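ORF 37 (Human herpesvirus 8 type M, PDB 3FHD) cleaves single- and double-stranded DNA as a magnesium-binding endo- and exonuclease and helps process branched viral DNA intermediates into unit-length genomes. Local coordinates at residues Tyr265-Cys269 against Tyr395-Val399; Lys268-Lys272 against Ser323-Val327; Leu400-Ser404 against Lys471-Leu475; Pro422-Ile426 against Ile460-Phe466. One frame throughout, in Å; residues are numbered along the deposited sequence.

Interaction 1. Residues Tyr265-Cys269 against Tyr395-Val399; sequences YEIKC and YFYQV. With MG (magnesium ion), chain E; SO4 (sulfate ion), chain B.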
loop_
_atom_site.group_PDB
_atom_site.type_symbol
_atom_site.label_atom_id
_atom_site.label_comp_id
_atom_site.label_asym_id
_atom_site.label_seq_id
_atom_site.Cartn_x
_atom_site.Cartn_y
_atom_site.Cartn_z
ATOM N N TYR A 265 0.442 8.797 -4.000
ATOM C CA TYR A 265 1.385 8.120 -4.917
ATOM C C TYR A 265 1.842 6.725 -4.439
ATOM O O TYR A 265 2.251 6.562 -3.277
ATOM C CB TYR A 265 2.659 8.965 -5.157
ATOM C CG TYR A 265 2.480 10.363 -5.726
ATOM C CD1 TYR A 265 2.926 10.676 -7.010
ATOM C CD2 TYR A 265 1.916 11.392 -4.951
ATOM C CE1 TYR A 265 2.777 11.982 -7.520
ATOM C CE2 TYR A 265 1.783 12.684 -5.441
ATOM C CZ TYR A 265 2.209 12.974 -6.723
ATOM O OH TYR A 265 2.054 14.246 -7.217
ATOM N N GLU A 266 1.700 5.728 -5.312
ATOM C CA GLU A 266 2.295 4.422 -5.127
ATOM C C GLU A 266 3.660 4.417 -5.873
ATOM O O GLU A 266 3.700 4.660 -7.059
ATOM C CB GLU A 266 1.355 3.344 -5.664
ATOM C CG GLU A 266 1.915 1.929 -5.686
ATOM C CD GLU A 266 2.463 1.436 -4.331
ATOM O OE1 GLU A 266 1.860 1.659 -3.237
ATOM O OE2 GLU A 266 3.500 0.757 -4.378
ATOM N N ILE A 267 4.740 4.124 -5.160
ATOM C CA ILE A 267 6.099 4.237 -5.723
ATOM C C ILE A 267 6.596 2.861 -6.189
ATOM O O ILE A 267 6.445 1.895 -5.464
ATOM C CB ILE A 267 7.060 4.877 -4.683
ATOM C CG1 ILE A 267 6.733 6.358 -4.509
ATOM C CG2 ILE A 267 8.573 4.665 -5.067
ATOM C CD1 ILE A 267 7.217 6.945 -3.223
ATOM N N LYS A 268 7.134 2.763 -7.416
ATOM C CA LYS A 268 7.756 1.509 -7.919
ATOM C C LYS A 268 9.152 1.845 -8.468
ATOM O O LYS A 268 9.357 2.949 -8.947
ATOM C CB LYS A 268 6.933 0.895 -9.072
ATOM C CG LYS A 268 5.479 0.572 -8.718
ATOM C CD LYS A 268 5.457 -0.512 -7.633
ATOM C CE LYS A 268 4.028 -0.766 -7.169
ATOM N NZ LYS A 268 4.000 -1.620 -5.962
ATOM N N CYS A 269 10.097 0.931 -8.374
ATOM C CA CYS A 269 11.411 1.152 -8.996
ATOM C C CYS A 269 11.641 0.107 -10.059
ATOM O O CYS A 269 11.217 -1.052 -9.886
ATOM C CB CYS A 269 12.513 1.145 -7.944
ATOM S SG CYS A 269 12.251 2.301 -6.615
ATOM N N TYR A 395 -0.669 -3.592 -10.379
ATOM C CA TYR A 395 -0.483 -2.253 -9.788
ATOM C C TYR A 395 -1.734 -1.380 -9.911
ATOM O O TYR A 395 -1.961 -0.511 -9.067
ATOM C CB TYR A 395 0.724 -1.492 -10.339
ATOM C CG TYR A 395 2.056 -2.179 -10.103
ATOM C CD1 TYR A 395 2.178 -3.220 -9.175
ATOM C CD2 TYR A 395 3.193 -1.772 -10.771
ATOM C CE1 TYR A 395 3.370 -3.868 -8.965
ATOM C CE2 TYR A 395 4.441 -2.433 -10.545
ATOM C CZ TYR A 395 4.493 -3.463 -9.636
ATOM O OH TYR A 395 5.676 -4.132 -9.385
ATOM N N PHE A 396 -2.523 -1.614 -10.948
ATOM C CA PHE A 396 -3.804 -0.952 -11.084
ATOM C C PHE A 396 -4.748 -1.300 -9.927
ATOM O O PHE A 396 -5.332 -0.405 -9.306
ATOM C CB PHE A 396 -4.471 -1.222 -12.449
ATOM C CG PHE A 396 -5.815 -0.581 -12.567
ATOM C CD1 PHE A 396 -5.926 0.784 -12.927
ATOM C CD2 PHE A 396 -6.983 -1.304 -12.304
ATOM C CE1 PHE A 396 -7.186 1.395 -13.018
ATOM C CE2 PHE A 396 -8.253 -0.680 -12.416
ATOM C CZ PHE A 396 -8.338 0.655 -12.757
ATOM N N TYR A 397 -4.840 -2.590 -9.622
ATOM C CA TYR A 397 -5.628 -3.134 -8.520
ATOM C C TYR A 397 -5.096 -2.656 -7.145
ATOM O O TYR A 397 -5.862 -2.435 -6.233
ATOM C CB TYR A 397 -5.521 -4.667 -8.555
ATOM C CG TYR A 397 -6.432 -5.267 -9.582
ATOM C CD1 TYR A 397 -7.633 -5.872 -9.200
ATOM C CD2 TYR A 397 -6.131 -5.183 -10.948
ATOM C CE1 TYR A 397 -8.509 -6.425 -10.162
ATOM C CE2 TYR A 397 -7.013 -5.706 -11.922
ATOM C CZ TYR A 397 -8.200 -6.324 -11.509
ATOM O OH TYR A 397 -9.080 -6.865 -12.441
ATOM N N GLN A 398 -3.781 -2.588 -7.004
ATOM C CA GLN A 398 -3.168 -2.053 -5.771
ATOM C C GLN A 398 -3.605 -0.621 -5.448
ATOM O O GLN A 398 -4.017 -0.347 -4.325
ATOM C CB GLN A 398 -1.626 -2.149 -5.852
ATOM C CG GLN A 398 -0.925 -1.502 -4.653
ATOM C CD GLN A 398 0.527 -1.931 -4.524
ATOM O OE1 GLN A 398 1.222 -2.132 -5.537
ATOM N NE2 GLN A 398 0.984 -2.105 -3.281
ATOM N N VAL A 399 -3.539 0.278 -6.431
ATOM C CA VAL A 399 -3.916 1.673 -6.211
ATOM C C VAL A 399 -5.443 1.769 -6.046
ATOM O O VAL A 399 -5.944 2.645 -5.335
ATOM C CB VAL A 399 -3.384 2.599 -7.348
ATOM C CG1 VAL A 399 -3.729 4.064 -7.054
ATOM C CG2 VAL A 399 -1.865 2.450 -7.495
HETATM MG MG MG E . 5.685 0.894 -3.446
HETATM S S SO4 B . 0.229 -2.760 1.156
HETATM O O1 SO4 B . 0.009 -4.186 0.976
HETATM O O2 SO4 B . 1.067 -2.266 0.058
HETATM O O3 SO4 B . -1.080 -2.143 1.114
HETATM O O4 SO4 B . 0.770 -2.512 2.468
HETATM O O HOH W 1 5.610 -4.082 -5.956
#

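Interaction 2. Residues Lys268-Lys272 against Ser323-Val327; sequences KCRFK and SDYLV. With SO4 (sulfate ion), chain C.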
loop_
_atom_site.group_PDB
_atom_site.type_symbol
_atom_site.label_atom_id
_atom_site.label_comp_id
_atom_site.label_asym_id
_atom_site.label_seq_id
_atom_site.Cartn_x
_atom_site.Cartn_y
_atom_site.Cartn_z
ATOM N N LYS A 268 7.134 2.763 -7.416
ATOM C CA LYS A 268 7.756 1.509 -7.919
ATOM C C LYS A 268 9.152 1.845 -8.468
ATOM O O LYS A 268 9.357 2.949 -8.947
ATOM C CB LYS A 268 6.933 0.895 -9.072
ATOM C CG LYS A 268 5.479 0.572 -8.718
ATOM C CD LYS A 268 5.457 -0.512 -7.633
ATOM C CE LYS A 268 4.028 -0.766 -7.169
ATOM N NZ LYS A 268 4.000 -1.620 -5.962
ATOM N N CYS A 269 10.097 0.931 -8.374
ATOM C CA CYS A 269 11.411 1.152 -8.996
ATOM C C CYS A 269 11.641 0.107 -10.059
ATOM O O CYS A 269 11.217 -1.052 -9.886
ATOM C CB CYS A 269 12.513 1.145 -7.944
ATOM S SG CYS A 269 12.251 2.301 -6.615
ATOM N N ARG A 270 12.254 0.501 -11.181
ATOM C CA ARG A 270 12.461 -0.414 -12.312
ATOM C C ARG A 270 13.889 -0.926 -12.386
ATOM O O ARG A 270 14.690 -0.370 -13.117
ATOM C CB ARG A 270 12.166 0.312 -13.612
ATOM C CG ARG A 270 10.819 0.961 -13.654
ATOM C CD ARG A 270 9.866 0.007 -14.254
ATOM N NE ARG A 270 9.588 -1.040 -13.300
ATOM C CZ ARG A 270 8.957 -2.163 -13.585
ATOM N NH1 ARG A 270 8.541 -2.388 -14.818
ATOM N NH2 ARG A 270 8.737 -3.051 -12.621
ATOM N N PHE A 271 14.206 -1.987 -11.649
ATOM C CA PHE A 271 15.587 -2.415 -11.575
ATOM C C PHE A 271 16.134 -3.025 -12.875
ATOM O O PHE A 271 17.354 -3.028 -13.075
ATOM C CB PHE A 271 15.809 -3.303 -10.372
ATOM C CG PHE A 271 15.603 -2.581 -9.066
ATOM C CD1 PHE A 271 16.179 -1.310 -8.848
ATOM C CD2 PHE A 271 14.830 -3.153 -8.052
ATOM C CE1 PHE A 271 15.988 -0.638 -7.657
ATOM C CE2 PHE A 271 14.632 -2.481 -6.850
ATOM C CZ PHE A 271 15.221 -1.222 -6.652
ATOM N N LYS A 272 15.256 -3.476 -13.772
ATOM C CA LYS A 272 15.734 -4.033 -15.063
ATOM C C LYS A 272 16.458 -2.982 -15.888
ATOM O O LYS A 272 17.176 -3.327 -16.817
ATOM C CB LYS A 272 14.580 -4.549 -15.940
ATOM C CG LYS A 272 13.826 -5.801 -15.493
ATOM C CD LYS A 272 12.664 -6.124 -16.504
ATOM C CE LYS A 272 11.580 -5.008 -16.555
ATOM N NZ LYS A 272 10.272 -5.385 -17.255
ATOM N N SER A 323 1.888 -8.321 -18.348
ATOM C CA SER A 323 3.359 -8.316 -18.259
ATOM C C SER A 323 4.019 -7.054 -17.654
ATOM O O SER A 323 5.016 -7.176 -16.919
ATOM C CB SER A 323 4.011 -8.710 -19.606
ATOM O OG SER A 323 4.246 -7.600 -20.474
ATOM N N ASP A 324 3.520 -5.859 -17.977
ATOM C CA ASP A 324 3.983 -4.671 -17.246
ATOM C C ASP A 324 2.889 -3.626 -17.170
ATOM O O ASP A 324 1.796 -3.813 -17.690
ATOM C CB ASP A 324 5.319 -4.086 -17.772
ATOM C CG ASP A 324 6.277 -3.649 -16.637
ATOM O OD1 ASP A 324 5.818 -3.166 -15.594
ATOM O OD2 ASP A 324 7.517 -3.813 -16.773
ATOM N N TYR A 325 3.176 -2.533 -16.485
ATOM C CA TYR A 325 2.077 -1.695 -16.040
ATOM C C TYR A 325 1.865 -0.386 -16.776
ATOM O O TYR A 325 0.955 0.376 -16.402
ATOM C CB TYR A 325 2.161 -1.476 -14.542
ATOM C CG TYR A 325 3.392 -0.736 -14.106
ATOM C CD1 TYR A 325 3.448 0.658 -14.147
ATOM C CD2 TYR A 325 4.499 -1.440 -13.616
ATOM C CE1 TYR A 325 4.582 1.335 -13.724
ATOM C CE2 TYR A 325 5.626 -0.780 -13.173
ATOM C CZ TYR A 325 5.661 0.596 -13.217
ATOM O OH TYR A 325 6.797 1.221 -12.777
ATOM N N LEU A 326 2.657 -0.145 -17.827
ATOM C CA LEU A 326 2.401 0.965 -18.738
ATOM C C LEU A 326 1.989 0.431 -20.116
ATOM O O LEU A 326 2.560 -0.542 -20.627
ATOM C CB LEU A 326 3.619 1.888 -18.888
ATOM C CG LEU A 326 4.128 2.685 -17.666
ATOM C CD1 LEU A 326 5.542 3.295 -17.927
ATOM C CD2 LEU A 326 3.123 3.776 -17.236
ATOM N N VAL A 327 0.995 1.069 -20.709
ATOM C CA VAL A 327 0.560 0.733 -22.055
ATOM C C VAL A 327 0.481 1.992 -22.901
ATOM O O VAL A 327 0.252 3.099 -22.382
ATOM C CB VAL A 327 -0.814 0.023 -22.044
ATOM C CG1 VAL A 327 -0.703 -1.368 -21.423
ATOM C CG2 VAL A 327 -1.847 0.864 -21.316
HETATM S S SO4 C . 12.072 -4.565 -12.366
HETATM O O1 SO4 C . 13.169 -5.544 -12.307
HETATM O O2 SO4 C . 12.226 -3.668 -13.517
HETATM O O3 SO4 C . 10.823 -5.312 -12.518
HETATM O O4 SO4 C . 12.048 -3.834 -11.099
#

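Interaction 3. Residues Leu400-Ser404 against Lys471-Leu475; sequences LLQSS and KHRLL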
loop_
_atom_site.group_PDB
_atom_site.type_symbol
_atom_site.label_atom_id
_atom_site.label_comp_id
_atom_site.label_asym_id
_atom_site.label_seq_id
_atom_site.Cartn_x
_atom_site.Cartn_y
_atom_site.Cartn_z
ATOM N N LEU A 400 -6.173 0.882 -6.734
ATOM C CA LEU A 400 -7.636 0.812 -6.627
ATOM C C LEU A 400 -8.000 0.599 -5.159
ATOM O O LEU A 400 -8.850 1.330 -4.624
ATOM C CB LEU A 400 -8.209 -0.332 -7.497
ATOM C CG LEU A 400 -9.738 -0.316 -7.662
ATOM C CD1 LEU A 400 -10.173 -0.932 -9.005
ATOM C CD2 LEU A 400 -10.453 -0.950 -6.500
ATOM N N LEU A 401 -7.409 -0.413 -4.525
ATOM C CA LEU A 401 -7.696 -0.605 -3.084
ATOM C C LEU A 401 -7.252 0.563 -2.175
ATOM O O LEU A 401 -7.959 0.905 -1.228
ATOM C CB LEU A 401 -7.153 -1.936 -2.548
ATOM C CG LEU A 401 -7.608 -2.310 -1.121
ATOM C CD1 LEU A 401 -9.173 -2.523 -1.045
ATOM C CD2 LEU A 401 -6.861 -3.581 -0.596
ATOM N N GLN A 402 -6.077 1.153 -2.438
ATOM C CA GLN A 402 -5.640 2.313 -1.689
ATOM C C GLN A 402 -6.640 3.456 -1.863
ATOM O O GLN A 402 -6.931 4.158 -0.883
ATOM C CB GLN A 402 -4.232 2.794 -2.096
ATOM C CG GLN A 402 -3.159 1.759 -1.938
ATOM C CD GLN A 402 -1.796 2.211 -2.451
ATOM O OE1 GLN A 402 -1.608 3.357 -2.843
ATOM N NE2 GLN A 402 -0.857 1.296 -2.441
ATOM N N SER A 403 -7.187 3.655 -3.060
ATOM C CA SER A 403 -8.210 4.681 -3.221
ATOM C C SER A 403 -9.468 4.421 -2.356
ATOM O O SER A 403 -10.024 5.345 -1.771
ATOM C CB SER A 403 -8.633 4.921 -4.717
ATOM O OG SER A 403 -9.419 3.846 -5.233
ATOM N N SER A 404 -9.908 3.168 -2.284
ATOM C CA SER A 404 -11.102 2.793 -1.522
ATOM C C SER A 404 -10.903 3.052 -0.016
ATOM O O SER A 404 -11.823 3.585 0.651
ATOM C CB SER A 404 -11.404 1.301 -1.748
ATOM O OG SER A 404 -11.797 1.125 -3.103
ATOM N N LYS A 471 -14.955 -0.403 -9.251
ATOM C CA LYS A 471 -14.509 -0.600 -7.862
ATOM C C LYS A 471 -15.479 -1.432 -7.050
ATOM O O LYS A 471 -15.072 -2.331 -6.317
ATOM C CB LYS A 471 -14.361 0.728 -7.144
ATOM C CG LYS A 471 -13.036 1.372 -7.323
ATOM C CD LYS A 471 -13.127 2.808 -6.910
ATOM C CE LYS A 471 -12.612 3.056 -5.539
ATOM N NZ LYS A 471 -12.386 4.508 -5.321
ATOM N N HIS A 472 -16.769 -1.104 -7.162
ATOM C CA HIS A 472 -17.798 -1.851 -6.434
ATOM C C HIS A 472 -17.747 -3.366 -6.747
ATOM O O HIS A 472 -17.801 -4.185 -5.837
ATOM C CB HIS A 472 -19.187 -1.250 -6.689
ATOM C CG HIS A 472 -20.306 -2.003 -6.030
ATOM N ND1 HIS A 472 -21.006 -3.012 -6.667
ATOM C CD2 HIS A 472 -20.859 -1.886 -4.797
ATOM C CE1 HIS A 472 -21.933 -3.485 -5.852
ATOM N NE2 HIS A 472 -21.860 -2.825 -4.709
ATOM N N ARG A 473 -17.616 -3.724 -8.024
ATOM C CA ARG A 473 -17.628 -5.148 -8.413
ATOM C C ARG A 473 -16.389 -5.902 -7.878
ATOM O O ARG A 473 -16.500 -7.001 -7.342
ATOM C CB ARG A 473 -17.726 -5.313 -9.931
ATOM C CG ARG A 473 -18.093 -6.764 -10.282
ATOM C CD ARG A 473 -17.841 -7.135 -11.712
ATOM N NE ARG A 473 -18.822 -6.555 -12.620
ATOM C CZ ARG A 473 -18.746 -6.678 -13.942
ATOM N NH1 ARG A 473 -17.741 -7.379 -14.479
ATOM N NH2 ARG A 473 -19.665 -6.111 -14.720
ATOM N N LEU A 474 -15.230 -5.286 -8.031
ATOM C CA LEU A 474 -13.952 -5.912 -7.628
ATOM C C LEU A 474 -13.881 -6.091 -6.108
ATOM O O LEU A 474 -13.458 -7.162 -5.608
ATOM C CB LEU A 474 -12.761 -5.102 -8.178
ATOM C CG LEU A 474 -12.674 -5.031 -9.702
ATOM C CD1 LEU A 474 -11.529 -4.092 -10.139
ATOM C CD2 LEU A 474 -12.456 -6.436 -10.335
ATOM N N LEU A 475 -14.319 -5.077 -5.352
ATOM C CA LEU A 475 -14.312 -5.184 -3.861
ATOM C C LEU A 475 -15.296 -6.277 -3.420
ATOM O O LEU A 475 -14.991 -7.053 -2.510
ATOM C CB LEU A 475 -14.679 -3.850 -3.184
ATOM C CG LEU A 475 -13.697 -2.675 -3.281
ATOM C CD1 LEU A 475 -14.410 -1.319 -2.893
ATOM C CD2 LEU A 475 -12.448 -2.938 -2.418
#

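Interaction 4. Residues Pro422-Ile426 against Ile460-Phe466; sequences PKYYI and IVTPVYF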
loop_
_atom_site.group_PDB
_atom_site.type_symbol
_atom_site.label_atom_id
_atom_site.label_comp_id
_atom_site.label_asym_id
_atom_site.label_seq_id
_atom_site.Cartn_x
_atom_site.Cartn_y
_atom_site.Cartn_z
ATOM N N PRO A 422 -9.755 12.852 -4.069
ATOM C CA PRO A 422 -8.300 12.755 -4.226
ATOM C C PRO A 422 -7.902 12.256 -5.624
ATOM O O PRO A 422 -8.739 11.709 -6.350
ATOM C CB PRO A 422 -7.904 11.755 -3.146
ATOM C CG PRO A 422 -9.048 11.841 -2.130
ATOM C CD PRO A 422 -10.262 11.992 -2.996
ATOM N N LYS A 423 -6.652 12.522 -6.010
ATOM C CA LYS A 423 -6.068 11.996 -7.241
ATOM C C LYS A 423 -4.940 11.003 -6.920
ATOM O O LYS A 423 -4.224 11.187 -5.931
ATOM C CB LYS A 423 -5.555 13.146 -8.128
ATOM C CG LYS A 423 -6.603 14.177 -8.467
ATOM C CD LYS A 423 -7.545 13.712 -9.571
ATOM C CE LYS A 423 -8.588 14.782 -9.919
ATOM N NZ LYS A 423 -9.614 15.036 -8.817
ATOM N N TYR A 424 -4.821 9.966 -7.753
ATOM C CA TYR A 424 -3.909 8.805 -7.545
ATOM C C TYR A 424 -2.905 8.695 -8.675
ATOM O O TYR A 424 -3.212 9.021 -9.841
ATOM C CB TYR A 424 -4.700 7.493 -7.389
ATOM C CG TYR A 424 -5.708 7.620 -6.282
ATOM C CD1 TYR A 424 -5.328 7.439 -4.935
ATOM C CD2 TYR A 424 -7.025 8.030 -6.574
ATOM C CE1 TYR A 424 -6.268 7.638 -3.915
ATOM C CE2 TYR A 424 -7.967 8.216 -5.557
ATOM C CZ TYR A 424 -7.584 8.036 -4.243
ATOM O OH TYR A 424 -8.542 8.221 -3.261
ATOM N N TYR A 425 -1.701 8.253 -8.330
ATOM C CA TYR A 425 -0.590 8.158 -9.288
ATOM C C TYR A 425 0.297 6.970 -8.975
ATOM O O TYR A 425 0.415 6.536 -7.813
ATOM C CB TYR A 425 0.294 9.410 -9.225
ATOM C CG TYR A 425 -0.457 10.726 -9.384
ATOM C CD1 TYR A 425 -0.676 11.290 -10.644
ATOM C CD2 TYR A 425 -0.950 11.383 -8.269
ATOM C CE1 TYR A 425 -1.381 12.513 -10.778
ATOM C CE2 TYR A 425 -1.638 12.572 -8.371
ATOM C CZ TYR A 425 -1.856 13.141 -9.622
ATOM O OH TYR A 425 -2.553 14.328 -9.671
ATOM N N ILE A 426 0.924 6.437 -10.024
ATOM C CA ILE A 426 2.066 5.567 -9.839
ATOM C C ILE A 426 3.300 6.386 -10.194
ATOM O O ILE A 426 3.377 6.967 -11.284
ATOM C CB ILE A 426 1.984 4.310 -10.694
ATOM C CG1 ILE A 426 0.803 3.433 -10.236
ATOM C CG2 ILE A 426 3.311 3.517 -10.633
ATOM C CD1 ILE A 426 0.322 2.442 -11.330
ATOM N N ILE A 460 8.865 8.921 -13.704
ATOM C CA ILE A 460 7.633 8.998 -14.480
ATOM C C ILE A 460 6.440 8.982 -13.508
ATOM O O ILE A 460 6.393 8.135 -12.625
ATOM C CB ILE A 460 7.541 7.829 -15.458
ATOM C CG1 ILE A 460 8.779 7.840 -16.402
ATOM C CG2 ILE A 460 6.220 7.885 -16.233
ATOM C CD1 ILE A 460 8.678 6.880 -17.565
ATOM N N VAL A 461 5.513 9.923 -13.679
ATOM C CA VAL A 461 4.318 9.989 -12.848
ATOM C C VAL A 461 3.130 9.748 -13.766
ATOM O O VAL A 461 2.925 10.482 -14.743
ATOM C CB VAL A 461 4.201 11.336 -12.069
ATOM C CG1 VAL A 461 2.890 11.398 -11.262
ATOM C CG2 VAL A 461 5.403 11.537 -11.123
ATOM N N THR A 462 2.379 8.695 -13.454
ATOM C CA THR A 462 1.261 8.232 -14.247
ATOM C C THR A 462 -0.030 8.299 -13.406
ATOM O O THR A 462 -0.099 7.663 -12.348
ATOM C CB THR A 462 1.533 6.766 -14.722
ATOM O OG1 THR A 462 2.752 6.730 -15.492
ATOM C CG2 THR A 462 0.398 6.238 -15.578
ATOM N N PRO A 463 -1.047 9.071 -13.864
ATOM C CA PRO A 463 -2.365 9.119 -13.204
ATOM C C PRO A 463 -3.121 7.777 -13.280
ATOM O O PRO A 463 -2.907 6.982 -14.220
ATOM C CB PRO A 463 -3.123 10.219 -13.980
ATOM C CG PRO A 463 -2.441 10.346 -15.250
ATOM C CD PRO A 463 -0.991 9.983 -15.024
ATOM N N VAL A 464 -3.967 7.514 -12.284
ATOM C CA VAL A 464 -4.822 6.324 -12.271
ATOM C C VAL A 464 -6.235 6.768 -11.832
ATOM O O VAL A 464 -6.387 7.395 -10.802
ATOM C CB VAL A 464 -4.325 5.207 -11.280
ATOM C CG1 VAL A 464 -5.097 3.890 -11.548
ATOM C CG2 VAL A 464 -2.800 4.932 -11.412
ATOM N N TYR A 465 -7.239 6.452 -12.647
ATOM C CA TYR A 465 -8.648 6.763 -12.356
ATOM C C TYR A 465 -9.449 5.474 -12.163
ATOM O O TYR A 465 -9.127 4.463 -12.791
ATOM C CB TYR A 465 -9.253 7.624 -13.471
ATOM C CG TYR A 465 -8.475 8.905 -13.757
ATOM C CD1 TYR A 465 -8.722 10.074 -13.040
ATOM C CD2 TYR A 465 -7.486 8.936 -14.738
ATOM C CE1 TYR A 465 -7.996 11.256 -13.312
ATOM C CE2 TYR A 465 -6.752 10.088 -15.001
ATOM C CZ TYR A 465 -7.014 11.247 -14.288
ATOM O OH TYR A 465 -6.295 12.404 -14.572
ATOM N N PHE A 466 -10.481 5.515 -11.301
ATOM C CA PHE A 466 -11.272 4.318 -10.932
ATOM C C PHE A 466 -12.789 4.534 -11.076
ATOM O O PHE A 466 -13.418 5.184 -10.212
ATOM C CB PHE A 466 -10.951 3.824 -9.508
ATOM C CG PHE A 466 -9.489 3.621 -9.253
ATOM C CD1 PHE A 466 -8.835 2.509 -9.766
ATOM C CD2 PHE A 466 -8.766 4.565 -8.517
ATOM C CE1 PHE A 466 -7.461 2.354 -9.551
ATOM C CE2 PHE A 466 -7.413 4.411 -8.289
ATOM C CZ PHE A 466 -6.755 3.319 -8.825
HETATM O O HOH W 2 -6.857 9.904 -9.925
HETATM O O HOH W 3 4.703 5.734 -13.679
#

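Interaction 1. Residues Tyr265-Cys269 against Tyr395-Val399
One face of the Y395 ring carries the aliphatic chain of K268, whose CE stands over the ring centre, 3.5 Å from the centroid and 4° off the normal. A second flat pair lies beside it: the E266 carboxylate and the Q398 amide are stacked, their planes 16° apart, while the two side chains cross at about a right angle. The K268 chain bends at chi2 (-64°), which lays CD and CE across the ring and leaves NZ over the same face, off-centre, 4.2 Å from the Y395 centroid in a cation-pi contact. K268 NZ donates 2.9 Å to Q398 OE1 and bridges, at 2.9 Å, to E266 OE2, approaching this oxygen from above the carboxylate plane; a water accepts a third bond. E266 OE2 binds magnesium at 2.4 Å, with I267 O and the D243 carboxylate completing the protein ligands, while E266 OE1 accepts from Q402. Apart from these polar contacts, E266 CB rests on V399 CG2. E266 and K268 supply the E-X-K end of the PD-(D/E)XK nuclease signature. Gripped by a carboxylate, an amide and an aromatic face, NZ is held beside the metal, consistent with the usual placing of this lysine near the scissile phosphate.

Interaction 2. Residues Lys268-Lys272 against Ser323-Val327
Charge pairing joins R270 and K272, which follow the metal ligands in sequence, to D324. R270 NH1 lies 2.6 Å from D324 OD2 at the edge of the guanidinium, in a salt bridge whose hydrogen bond is weak because it is bent to 126°. The guanidinium and carboxylate planes stand 75° apart. K272 NZ bridges to the same D324 OD2 at 3.2 Å, nearly along the C-O axis, and has a further acceptor in the carbonyl of K308. Within its own loop, D324 OD1 uses its anti lone pair to accept from Y325 N, which steadies the carboxylate. Packing comes from Y325: its CE2 sits 3.6 Å from R270 CZ, over one guanidinium face, with the ring plane tilted 57° away. Beyond it Y325 OH, bonded to T428, touches R270 CD at 3.6 Å and K268 CB at 3.7 Å. Anion binding completes the set. A sulfate, probably from the crystallisation liquor, accepts from F271 N (O4, 2.9 Å) and K272 N (O2, 3.0 Å), and its O2 lies over the R270 face opposite Y325. D324 thus ties R270 and K272 together next to the anion, whose site, made by two backbone N-H groups and the R270 guanidinium, could suit a DNA phosphate.

Interaction 3. Residues Leu400-Ser404 against Lys471-Leu475
Two helices of the nuclease domain, 394-412 and 468-489, cross steeply, their short segments here making an angle of 102° with axes 11.1 Å apart at closest approach. K471 and L400 carry much of the interface, sliding past each other in opposite directions with K471 CG 3.6 Å from L400 CD2. The other methyl of L400, CD1, meets L474 CD1 at 3.6 Å, the two leucines crossing at about a right angle. At the next residue of each helix, L401 CD1 touches L475 CD2; CG anti to the backbone N (chi1 -170°) brings the end of L401 round to the partner helix although its CB starts away from it. Beyond the leucines, the K471 chain bends at chi3 (99°), and K471 NZ donates to S403 OG at 3.0 Å and forms a salt bridge with E407. S403 OG in turn gives its proton to L400 O at 2.7 Å, so this hydroxyl relays between the lysine and the helix backbone. L400 O also accepts the helical bond from S404 N. S404 OG lies against K471 CE at 3.2 Å. F170 of helix 170-175 adjoins L400, L401 and L475, while F466 packs beside L400, S403 and K471. Leucine packing flanked by a lysine that reaches back to a carboxylate is a plain helix-helix interface, here joining a helix that lies against the catalytic sheet to helix 468-489 near the C-terminus.

Interaction 4. Residues Pro422-Ile426 against Ile460-Phe466
Strands 423-432 and 455-464 run antiparallel, with I426 and T462 forming a hydrogen-bonded pair: I426 N donates to T462 O at 2.8 Å, and T462 N returns a bond to I426 O at 2.9 Å. Y425 faces P463 as a non-hydrogen-bonded pair, and V464 N donates to Y424 O at 3.0 Å. Beside Y424, a water accepts from its N and donates to V464 O, bridging the two chains. The pair belongs to the central mixed sheet of the PD-(D/E)XK fold, with strand 262-269, which bears metal ligands, on the far side of 423-432. On the face shared by Y424, I426 and V464, the edge of F466 turns toward the Y424 ring face, centroids 6.0 Å apart and planes at 61°, and I426 CD1 touches V464 CG2 at 4.0 Å. On the other face, Y425 CD1 packs on V461 CG1 at 3.6 Å, while its ring stacks with Y265 and its hydroxyl bonds K263.

How the interactions relate
Interaction 1 holds the magnesium site; interactions 2 and 3 share its strand and its helix, and interaction 4 lies on the neighbouring strand. Interaction 2 starts from the same strand, the centres of the two contacts about 10 Å apart, and the Y325 ring meets that of Y395, which carries K268, with planes at about 50°. Interaction 3 continues along helix 394-412; there Q402 NE2 lies 2.9 Å from E266 OE1, probably a hydrogen bond that helps orient the metal ligand. Interaction 4 continues the sheet to the next strands: E266 N is 2.9 Å from Y425 O, a probable bond between neighbouring strands. F466 of interaction 4 wedges under the helix, its CZ 3.3 Å from L400 N, tying sheet to helices.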